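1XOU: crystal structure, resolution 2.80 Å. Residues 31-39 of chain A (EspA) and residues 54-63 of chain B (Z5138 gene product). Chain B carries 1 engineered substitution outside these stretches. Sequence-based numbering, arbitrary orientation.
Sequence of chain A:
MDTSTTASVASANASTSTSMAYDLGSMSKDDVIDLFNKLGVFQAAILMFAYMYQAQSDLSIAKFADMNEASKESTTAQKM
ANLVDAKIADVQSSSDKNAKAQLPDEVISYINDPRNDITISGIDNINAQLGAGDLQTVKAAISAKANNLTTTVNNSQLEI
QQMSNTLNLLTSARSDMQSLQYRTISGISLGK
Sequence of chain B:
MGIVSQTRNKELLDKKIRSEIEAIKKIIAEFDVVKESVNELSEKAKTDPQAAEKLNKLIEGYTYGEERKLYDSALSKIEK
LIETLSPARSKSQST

Chain A, residues 31-39: DVIDLFNKL
Chain B, residues 54-63: KLNKLIEGYT

At the centre of the contact, Ile33(A) of EspA meets Tyr62(B) of the Z5138 gene product. Both CA-to-CB bonds point toward the opposing stretch. With chi1 p (60°) and chi2 t (173°), Ile33(A) extends its CD1 over one face of the tyrosine ring, 3.8 Å from the Tyr62(B) ring centroid and 11° off the normal, a CH-pi contact. A branched aliphatic suits this place because its other arm, CG2, packs 4.0 Å from CG1 of Ile59(B), about one helical turn before the tyrosine. Here the backbones come nearest, CA of Ile33(A) lying 5.7 Å from CA of Ile59(B). Tyr62(B), chi1 -91° and chi2 83°, offers a broad apolar ring while its OH is hydrogen-bonded elsewhere in the structure. Leu35(A) (chi1 -126°, chi2 28°) starts sideways, but its end comes nearer, CD1 lying 3.7 Å from CE2 of Tyr62(B), obliquely.

Residues 54-63 of chain B are helical, so Leu55(B), Ile59(B) and Tyr62(B) recur along one side. One turn before Ile59(B), CD2 of Leu55(B) (chi1 -133°, chi2 t) lies 3.8 Å from CG2 of Val32(A) (chi1 m), an exposed residue whose short apolar side chain suffices. No hydrogen bond crosses between the stretches; the contact buries 326 Å², both sides summed, mostly on apolar residues and the tyrosine.

Chain A presents these side chains from a type I turn, Asp31(A) to Asp34(A), leading into a helix from Leu35(A). Ile33(A) has phi/psi -110/31 and Asp34(A), at the N-cap position, 42/48. OD1 of Asp34(A) accepts a hydrogen bond from ND2 of Asn37(A), 2.7 Å.

At the polar edge, Lys38(A) folds back, chi1 to chi4 -119°, 80°, 108° and -65°. Its NZ donates to O of Ile33(A) at 2.7 Å and weakly to O of Asp34(A) at 3.0 Å, while lying 3.6 Å from CD2 of Tyr62(B). A long lysine can thus bring NZ beside the ring while satisfying these carbonyls.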

# COMPACT_ATOMS: atom_id res chain seq x y z
N ASP A 31 -8.38 -9.99 -16.88
CA ASP A 31 -7.05 -10.13 -16.22
C ASP A 31 -6.73 -11.57 -15.74
O ASP A 31 -7.48 -12.18 -14.96
CB ASP A 31 -6.95 -9.17 -15.03
CG ASP A 31 -5.65 -9.31 -14.28
OD1 ASP A 31 -4.58 -9.33 -14.93
OD2 ASP A 31 -5.70 -9.42 -13.04
N VAL A 32 -5.59 -12.08 -16.20
CA VAL A 32 -5.16 -13.43 -15.89
C VAL A 32 -4.82 -13.74 -14.44
O VAL A 32 -5.02 -14.87 -14.00
CB VAL A 32 -3.95 -13.84 -16.76
CG1 VAL A 32 -4.29 -13.67 -18.21
CG2 VAL A 32 -2.74 -12.97 -16.42
N ILE A 33 -4.32 -12.76 -13.69
CA ILE A 33 -3.94 -12.99 -12.29
C ILE A 33 -4.84 -12.30 -11.27
O ILE A 33 -4.39 -11.92 -10.19
CB ILE A 33 -2.48 -12.53 -12.02
CG1 ILE A 33 -2.34 -11.03 -12.31
CG2 ILE A 33 -1.49 -13.31 -12.89
CD1 ILE A 33 -0.99 -10.46 -11.91
N ASP A 34 -6.11 -12.15 -11.63
CA ASP A 34 -7.12 -11.53 -10.76
C ASP A 34 -6.64 -10.29 -10.00
O ASP A 34 -6.84 -10.14 -8.80
CB ASP A 34 -7.67 -12.58 -9.77
CG ASP A 34 -8.79 -12.02 -8.90
OD1 ASP A 34 -9.70 -11.35 -9.46
OD2 ASP A 34 -8.75 -12.27 -7.65
N LEU A 35 -6.02 -9.38 -10.74
CA LEU A 35 -5.53 -8.13 -10.19
C LEU A 35 -6.73 -7.24 -9.82
O LEU A 35 -6.70 -6.49 -8.85
CB LEU A 35 -4.66 -7.46 -11.23
CG LEU A 35 -3.25 -7.07 -10.81
CD1 LEU A 35 -2.74 -7.99 -9.69
CD2 LEU A 35 -2.34 -7.11 -12.04
N PHE A 36 -7.80 -7.35 -10.60
CA PHE A 36 -9.00 -6.57 -10.37
C PHE A 36 -9.46 -6.64 -8.91
O PHE A 36 -9.65 -5.61 -8.27
CB PHE A 36 -10.12 -7.02 -11.32
CG PHE A 36 -11.47 -6.39 -11.04
CD1 PHE A 36 -12.31 -6.91 -10.05
CD2 PHE A 36 -11.91 -5.30 -11.79
CE1 PHE A 36 -13.56 -6.34 -9.80
CE2 PHE A 36 -13.17 -4.73 -11.55
CZ PHE A 36 -13.99 -5.24 -10.56
N ASN A 37 -9.63 -7.85 -8.38
CA ASN A 37 -10.09 -7.97 -7.00
C ASN A 37 -9.03 -7.61 -5.96
O ASN A 37 -9.33 -6.99 -4.94
CB ASN A 37 -10.61 -9.38 -6.75
CG ASN A 37 -11.97 -9.61 -7.37
OD1 ASN A 37 -12.98 -9.12 -6.86
ND2 ASN A 37 -12.00 -10.34 -8.48
N LYS A 38 -7.80 -8.02 -6.24
CA LYS A 38 -6.68 -7.75 -5.35
C LYS A 38 -6.58 -6.23 -5.13
O LYS A 38 -6.68 -5.74 -4.00
CB LYS A 38 -5.38 -8.27 -5.98
CG LYS A 38 -4.66 -9.33 -5.18
CD LYS A 38 -5.26 -10.70 -5.34
CE LYS A 38 -4.36 -11.61 -6.17
NZ LYS A 38 -4.24 -11.14 -7.58
N LEU A 39 -6.39 -5.51 -6.23
CA LEU A 39 -6.27 -4.06 -6.21
C LEU A 39 -7.53 -3.34 -5.75
O LEU A 39 -7.44 -2.28 -5.11
CB LEU A 39 -5.86 -3.55 -7.59
CG LEU A 39 -4.38 -3.69 -7.97
CD1 LEU A 39 -3.53 -2.74 -7.11
CD2 LEU A 39 -3.93 -5.12 -7.76
N LYS B 54 6.47 -18.47 -17.67
CA LYS B 54 6.57 -17.24 -16.88
C LYS B 54 5.21 -16.97 -16.26
O LYS B 54 5.08 -16.80 -15.05
CB LYS B 54 6.99 -16.06 -17.76
CG LYS B 54 8.51 -15.98 -18.03
CD LYS B 54 8.92 -14.73 -18.84
CE LYS B 54 8.39 -14.78 -20.28
NZ LYS B 54 8.79 -13.62 -21.16
N LEU B 55 4.19 -16.93 -17.11
CA LEU B 55 2.83 -16.68 -16.66
C LEU B 55 2.43 -17.60 -15.50
O LEU B 55 1.97 -17.12 -14.46
CB LEU B 55 1.85 -16.86 -17.81
CG LEU B 55 0.80 -15.76 -18.01
CD1 LEU B 55 -0.24 -16.22 -19.02
CD2 LEU B 55 0.15 -15.42 -16.67
N ASN B 56 2.59 -18.90 -15.69
CA ASN B 56 2.22 -19.87 -14.65
C ASN B 56 2.97 -19.64 -13.35
O ASN B 56 2.42 -19.82 -12.26
CB ASN B 56 2.46 -21.30 -15.13
CG ASN B 56 1.76 -21.61 -16.43
OD1 ASN B 56 0.65 -21.13 -16.69
ND2 ASN B 56 2.39 -22.43 -17.26
N LYS B 57 4.23 -19.25 -13.46
CA LYS B 57 5.04 -18.96 -12.28
C LYS B 57 4.41 -17.75 -11.58
O LYS B 57 4.29 -17.72 -10.36
CB LYS B 57 6.50 -18.68 -12.66
CG LYS B 57 7.35 -19.94 -12.80
CD LYS B 57 7.19 -20.77 -11.52
CE LYS B 57 7.57 -22.24 -11.70
NZ LYS B 57 7.05 -23.08 -10.56
N LEU B 58 4.01 -16.77 -12.38
CA LEU B 58 3.38 -15.55 -11.87
C LEU B 58 2.07 -15.90 -11.18
O LEU B 58 1.81 -15.47 -10.05
CB LEU B 58 3.09 -14.58 -13.01
CG LEU B 58 3.99 -13.36 -13.09
CD1 LEU B 58 3.57 -12.51 -14.28
CD2 LEU B 58 3.90 -12.56 -11.80
N ILE B 59 1.24 -16.67 -11.87
CA ILE B 59 -0.04 -17.09 -11.32
C ILE B 59 0.13 -17.78 -9.97
O ILE B 59 -0.55 -17.44 -9.01
CB ILE B 59 -0.77 -18.01 -12.31
CG1 ILE B 59 -1.04 -17.25 -13.61
CG2 ILE B 59 -2.07 -18.52 -11.69
CD1 ILE B 59 -1.50 -18.10 -14.76
N GLU B 60 1.05 -18.74 -9.88
CA GLU B 60 1.27 -19.43 -8.62
C GLU B 60 1.77 -18.43 -7.57
O GLU B 60 1.39 -18.51 -6.40
CB GLU B 60 2.29 -20.56 -8.80
CG GLU B 60 1.70 -21.78 -9.49
CD GLU B 60 2.75 -22.71 -10.08
OE1 GLU B 60 2.34 -23.69 -10.76
OE2 GLU B 60 3.97 -22.48 -9.88
N GLY B 61 2.60 -17.49 -8.02
CA GLY B 61 3.14 -16.47 -7.14
C GLY B 61 2.05 -15.63 -6.50
O GLY B 61 2.07 -15.39 -5.30
N TYR B 62 1.09 -15.20 -7.30
CA TYR B 62 -0.01 -14.38 -6.81
C TYR B 62 -1.10 -15.14 -6.07
O TYR B 62 -2.00 -14.54 -5.50
CB TYR B 62 -0.66 -13.62 -7.96
CG TYR B 62 -0.07 -12.25 -8.22
CD1 TYR B 62 1.10 -12.09 -8.98
CD2 TYR B 62 -0.67 -11.11 -7.69
CE1 TYR B 62 1.64 -10.83 -9.21
CE2 TYR B 62 -0.14 -9.84 -7.91
CZ TYR B 62 1.02 -9.71 -8.68
OH TYR B 62 1.53 -8.45 -8.89
N THR B 63 -1.04 -16.46 -6.09
CA THR B 63 -2.08 -17.24 -5.43
C THR B 63 -1.66 -17.82 -4.10
O THR B 63 -2.40 -17.73 -3.12
CB THR B 63 -2.55 -18.34 -6.35
OG1 THR B 63 -1.41 -18.99 -6.92
CG2 THR B 63 -3.42 -17.76 -7.45